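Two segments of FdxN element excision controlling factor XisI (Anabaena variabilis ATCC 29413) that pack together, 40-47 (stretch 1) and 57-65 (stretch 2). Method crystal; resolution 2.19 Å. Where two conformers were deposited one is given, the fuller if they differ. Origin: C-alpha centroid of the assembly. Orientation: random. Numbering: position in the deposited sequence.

Stretch 1, residues 40-47: PDTVGDRL
Stretch 2, residues 57-65: LWLCCGWDG

Residues 44-47 run antiparallel to the strand that enters at Leu57, the axes 4.5 Å apart at closest and the N-to-C directions 152° apart; the two stretches bury 646 Å² between them. Leu57 (phi/psi -137/143) opens stretch 2 with its carbonyl against the facing backbone, Leu57 O lying 3.6 Å from Leu47 CA. Trp58 (-127/121; chi1 t, chi2 26°) pairs with Leu47 at a non-hydrogen-bonded position, CA-CA 4.6 Å. Leu47 CD1 (chi1 t, chi2 p) packs 3.9 Å from Trp58 CB, while the indole reaches along the same face to Asp45 (chi1 m), where Trp58 NE1 donates a weak hydrogen bond to Asp45 OD2 (3.3 Å), the carboxylate lying at the ring edge. Leu59 (-134/166; p, p) pairs with Arg46 through two nearly straight hydrogen bonds, Arg46 N to Leu59 O (2.8 Å) and Leu59 N to Arg46 O (3.0 Å). On the other face, Leu59 CD1 touches Arg46 CD at 3.7 Å. Cys60 (-120/142; chi1 p) sits opposite Asp45, CA-CA 4.1 Å, on the face of Trp58 and Leu47; Cys60 CB is 3.2 Å from Asp45 OD1 and 4.1 Å from Val43 CG1 (chi1 t). Cys61 (-151/139; chi1 t) closes the next hydrogen-bonded pair: Cys61 N to Gly44 O (2.9 Å) and Gly44 N to Cys61 O (3.1 Å). Cys61 CB lies over one face of the Arg46 guanidinium, 3.5 Å from Arg46 NH1; the arginine has chi1-chi3 m, p, t and chi4 -90°. At Gly62 (158/-157) the chain turns a corner and comes close to Val43, CA-CA 3.9 Å. A CB here would point toward stretch 1 and clash with Thr42 O and Val43 N. Beyond the corner, Trp63 N (-124/132; chi1 m, chi2 91°) donates to Asp41 O at 3.1 Å. A water links their side chains, donating to Asp41 OD1 (2.7 Å) and weakly accepting from Trp63 NE1 (3.3 Å). Gly65 does not touch stretch 1.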

ATOM      1  N   PRO B  40      12.673  -7.080 -12.876  1.00 73.13           N
ATOM      2  CA  PRO B  40      11.329  -6.655 -12.405  1.00 71.32           C
ATOM      3  C   PRO B  40      10.196  -7.689 -12.202  1.00 68.61           C
ATOM      4  O   PRO B  40       9.276  -7.384 -11.453  1.00 66.82           O
ATOM      5  CB  PRO B  40      10.913  -5.647 -13.483  1.00 72.00           C
ATOM      6  CG  PRO B  40      11.517  -6.172 -14.701  1.00 72.18           C
ATOM      7  CD  PRO B  40      12.859  -6.689 -14.293  1.00 73.60           C
ATOM      8  N   ASP B  41      10.246  -8.843 -12.878  1.00 66.38           N
ATOM      9  CA  ASP B  41       9.209  -9.912 -12.774  1.00 64.53           C
ATOM     10  C   ASP B  41       9.331 -10.818 -11.542  1.00 62.52           C
ATOM     11  O   ASP B  41       8.347 -11.460 -11.170  1.00 60.63           O
ATOM     12  CB  ASP B  41       9.246 -10.848 -13.995  1.00 65.12           C
ATOM     13  CG  ASP B  41       9.020 -10.156 -15.317  1.00 65.20           C
ATOM     14  OD1 ASP B  41       8.138  -9.307 -15.359  1.00 55.64           O
ATOM     15  OD2 ASP B  41       9.699 -10.520 -16.323  1.00 58.05           O
ATOM     16  N   THR B  42      10.525 -10.908 -10.938  1.00 61.00           N
ATOM     17  CA  THR B  42      10.746 -11.761  -9.750  1.00 60.39           C
ATOM     18  C   THR B  42      10.028 -11.173  -8.532  1.00 60.02           C
ATOM     19  O   THR B  42       9.691  -9.966  -8.517  1.00 59.41           O
ATOM     20  CB  THR B  42      12.268 -11.991  -9.428  1.00 59.35           C
ATOM     21  OG1 THR B  42      12.910 -10.753  -9.102  1.00 57.15           O
ATOM     22  CG2 THR B  42      12.986 -12.631 -10.603  1.00 51.12           C
ATOM     23  N   VAL B  43       9.759 -12.032  -7.541  1.00 60.13           N
ATOM     24  CA  VAL B  43       9.106 -11.604  -6.295  1.00 61.17           C
ATOM     25  C   VAL B  43      10.113 -10.683  -5.596  1.00 60.18           C
ATOM     26  O   VAL B  43      11.230 -11.112  -5.257  1.00 60.10           O
ATOM     27  CB  VAL B  43       8.645 -12.757  -5.374  1.00 61.27           C
ATOM     28  CG1 VAL B  43       8.027 -12.193  -4.082  1.00 60.90           C
ATOM     29  CG2 VAL B  43       7.615 -13.605  -6.097  1.00 61.42           C
ATOM     30  N   GLY B  44       9.731  -9.405  -5.525  1.00 58.07           N
ATOM     31  CA  GLY B  44      10.531  -8.351  -4.931  1.00 57.08           C
ATOM     32  C   GLY B  44       9.682  -7.478  -4.030  1.00 55.86           C
ATOM     33  O   GLY B  44       8.484  -7.316  -4.262  1.00 57.41           O
ATOM     34  N   ASP B  45      10.333  -6.917  -3.022  1.00 52.03           N
ATOM     35  CA  ASP B  45       9.735  -6.039  -2.046  1.00 49.29           C
ATOM     36  C   ASP B  45       9.654  -4.615  -2.593  1.00 46.44           C
ATOM     37  O   ASP B  45      10.517  -4.212  -3.350  1.00 45.64           O
ATOM     38  CB  ASP B  45      10.556  -6.071  -0.738  1.00 52.25           C
ATOM     39  CG  ASP B  45      10.475  -7.436  -0.007  1.00 57.87           C
ATOM     40  OD1 ASP B  45       9.881  -8.418  -0.510  1.00 69.47           O
ATOM     41  OD2 ASP B  45      11.008  -7.531   1.102  1.00 67.63           O
ATOM     42  N   ARG B  46       8.565  -3.918  -2.253  1.00 44.83           N
ATOM     43  CA  ARG B  46       8.321  -2.518  -2.644  0.50 45.10           C
ATOM     44  C   ARG B  46       7.802  -1.763  -1.414  1.00 43.71           C
ATOM     45  O   ARG B  46       6.993  -2.301  -0.648  1.00 42.23           O
ATOM     46  CB  ARG B  46       7.279  -2.356  -3.774  0.50 45.59           C
ATOM     47  CG  ARG B  46       7.598  -2.970  -5.158  0.50 45.04           C
ATOM     48  CD  ARG B  46       7.190  -4.426  -5.258  0.50 47.09           C
ATOM     49  NE  ARG B  46       7.505  -5.034  -6.566  0.50 48.89           N
ATOM     50  CZ  ARG B  46       6.713  -5.076  -7.651  0.50 45.16           C
ATOM     51  NH1 ARG B  46       5.502  -4.532  -7.662  0.50 49.41           N
ATOM     52  NH2 ARG B  46       7.148  -5.675  -8.760  0.50 47.94           N
ATOM     53  N   LEU B  47       8.252  -0.518  -1.254  1.00 43.71           N
ATOM     54  CA  LEU B  47       7.875   0.369  -0.148  1.00 45.18           C
ATOM     55  C   LEU B  47       6.998   1.465  -0.752  1.00 44.39           C
ATOM     56  O   LEU B  47       7.349   2.005  -1.806  1.00 42.25           O
ATOM     57  CB  LEU B  47       9.145   0.945   0.494  1.00 45.83           C
ATOM     58  CG  LEU B  47       9.063   1.550   1.893  1.00 48.75           C
ATOM     59  CD1 LEU B  47       8.517   0.532   2.887  1.00 55.83           C
ATOM     60  CD2 LEU B  47      10.468   2.051   2.330  1.00 46.28           C
ATOM     61  N   LEU B  57       3.111   1.536   3.550  1.00 46.36           N
ATOM     62  CA  LEU B  57       2.992   0.120   3.236  1.00 45.06           C
ATOM     63  C   LEU B  57       4.226  -0.505   2.598  1.00 44.17           C
ATOM     64  O   LEU B  57       4.904   0.114   1.804  1.00 44.13           O
ATOM     65  CB  LEU B  57       1.751  -0.055   2.365  1.00 48.24           C
ATOM     66  CG  LEU B  57       1.336  -1.487   1.972  1.00 50.45           C
ATOM     67  CD1 LEU B  57      -0.163  -1.711   2.158  1.00 57.51           C
ATOM     68  CD2 LEU B  57       1.834  -1.846   0.567  1.00 57.16           C
ATOM     69  N   TRP B  58       4.475  -1.747   2.984  1.00 44.22           N
ATOM     70  CA  TRP B  58       5.538  -2.583   2.508  1.00 44.35           C
ATOM     71  C   TRP B  58       4.870  -3.871   2.044  1.00 46.73           C
ATOM     72  O   TRP B  58       4.190  -4.549   2.834  1.00 46.12           O
ATOM     73  CB  TRP B  58       6.574  -2.800   3.639  1.00 46.86           C
ATOM     74  CG  TRP B  58       7.579  -3.889   3.445  1.00 44.64           C
ATOM     75  CD1 TRP B  58       8.035  -4.387   2.256  1.00 49.47           C
ATOM     76  CD2 TRP B  58       8.375  -4.512   4.467  1.00 48.90           C
ATOM     77  NE1 TRP B  58       8.995  -5.331   2.480  1.00 50.16           N
ATOM     78  CE2 TRP B  58       9.234  -5.437   3.818  1.00 47.22           C
ATOM     79  CE3 TRP B  58       8.424  -4.406   5.870  1.00 44.36           C
ATOM     80  CZ2 TRP B  58      10.142  -6.262   4.518  1.00 50.29           C
ATOM     81  CZ3 TRP B  58       9.340  -5.233   6.587  1.00 51.14           C
ATOM     82  CH2 TRP B  58      10.181  -6.154   5.899  1.00 47.86           C
ATOM     83  N   LEU B  59       5.059  -4.179   0.758  1.00 48.17           N
ATOM     84  CA  LEU B  59       4.553  -5.398   0.148  1.00 49.07           C
ATOM     85  C   LEU B  59       5.611  -6.062  -0.700  1.00 50.24           C
ATOM     86  O   LEU B  59       6.639  -5.460  -0.983  1.00 52.73           O
ATOM     87  CB  LEU B  59       3.308  -5.089  -0.697  1.00 50.01           C
ATOM     88  CG  LEU B  59       3.324  -4.123  -1.894  1.00 46.07           C
ATOM     89  CD1 LEU B  59       4.198  -4.553  -3.037  1.00 52.39           C
ATOM     90  CD2 LEU B  59       1.888  -4.005  -2.412  1.00 50.13           C
ATOM     91  N   CYS B  60       5.352  -7.309  -1.069  1.00 51.79           N
ATOM     92  CA  CYS B  60       6.174  -8.044  -2.036  1.00 55.34           C
ATOM     93  C   CYS B  60       5.246  -8.421  -3.204  1.00 53.93           C
ATOM     94  O   CYS B  60       4.062  -8.711  -3.011  1.00 54.36           O
ATOM     95  CB  CYS B  60       6.901  -9.239  -1.435  1.00 58.05           C
ATOM     96  SG  CYS B  60       5.887 -10.498  -0.863  1.00 70.04           S
ATOM     97  N   CYS B  61       5.783  -8.359  -4.409  1.00 54.06           N
ATOM     98  CA  CYS B  61       5.025  -8.644  -5.610  1.00 54.40           C
ATOM     99  C   CYS B  61       5.913  -9.205  -6.718  1.00 52.39           C
ATOM    100  O   CYS B  61       7.049  -8.750  -6.904  1.00 53.49           O
ATOM    101  CB  CYS B  61       4.311  -7.363  -6.056  1.00 52.92           C
ATOM    102  SG  CYS B  61       3.274  -7.479  -7.502  1.00 57.70           S
ATOM    103  N   GLY B  62       5.375 -10.198  -7.421  1.00 52.27           N
ATOM    104  CA  GLY B  62       6.034 -10.863  -8.543  1.00 52.80           C
ATOM    105  C   GLY B  62       5.472 -12.246  -8.815  1.00 52.57           C
ATOM    106  O   GLY B  62       4.321 -12.540  -8.448  1.00 53.63           O
ATOM    107  N   TRP B  63       6.291 -13.078  -9.458  1.00 52.93           N
ATOM    108  CA  TRP B  63       5.925 -14.446  -9.833  1.00 53.16           C
ATOM    109  C   TRP B  63       6.896 -15.473  -9.274  1.00 53.71           C
ATOM    110  O   TRP B  63       8.100 -15.281  -9.389  1.00 52.16           O
ATOM    111  CB  TRP B  63       5.942 -14.576 -11.342  1.00 52.29           C
ATOM    112  CG  TRP B  63       4.984 -13.701 -11.975  1.00 50.62           C
ATOM    113  CD1 TRP B  63       5.205 -12.441 -12.413  1.00 49.35           C
ATOM    114  CD2 TRP B  63       3.612 -13.991 -12.220  1.00 50.05           C
ATOM    115  NE1 TRP B  63       4.057 -11.917 -12.938  1.00 48.11           N
ATOM    116  CE2 TRP B  63       3.052 -12.844 -12.830  1.00 51.34           C
ATOM    117  CE3 TRP B  63       2.794 -15.113 -11.990  1.00 47.92           C
ATOM    118  CZ2 TRP B  63       1.698 -12.789 -13.243  1.00 51.86           C
ATOM    119  CZ3 TRP B  63       1.448 -15.070 -12.406  1.00 52.59           C
ATOM    120  CH2 TRP B  63       0.912 -13.904 -13.005  1.00 47.95           C
ATOM    121  N   ASP B  64       6.350 -16.531  -8.666  1.00 56.28           N
ATOM    122  CA  ASP B  64       7.106 -17.686  -8.147  1.00 58.18           C
ATOM    123  C   ASP B  64       6.733 -18.807  -9.159  1.00 58.77           C
ATOM    124  O   ASP B  64       5.858 -19.641  -8.898  1.00 60.42           O
ATOM    125  CB  ASP B  64       6.679 -17.968  -6.692  1.00 57.53           C
ATOM    126  CG  ASP B  64       7.380 -19.182  -6.068  1.00 58.34           C
ATOM    127  OD1 ASP B  64       8.345 -19.733  -6.634  1.00 64.61           O
ATOM    128  OD2 ASP B  64       6.947 -19.581  -4.968  1.00 67.12           O
ATOM    129  N   GLY B  65       7.393 -18.783 -10.325  1.00 58.63           N
ATOM    130  CA  GLY B  65       7.108 -19.709 -11.439  1.00 59.14           C
ATOM    131  C   GLY B  65       5.791 -19.249 -12.060  1.00 60.41           C
ATOM    132  O   GLY B  65       5.722 -18.126 -12.577  1.00 61.84           O
TER
HETATM  133  O   HOH W   1       5.939  -9.274 -13.732  1.00 47.54           O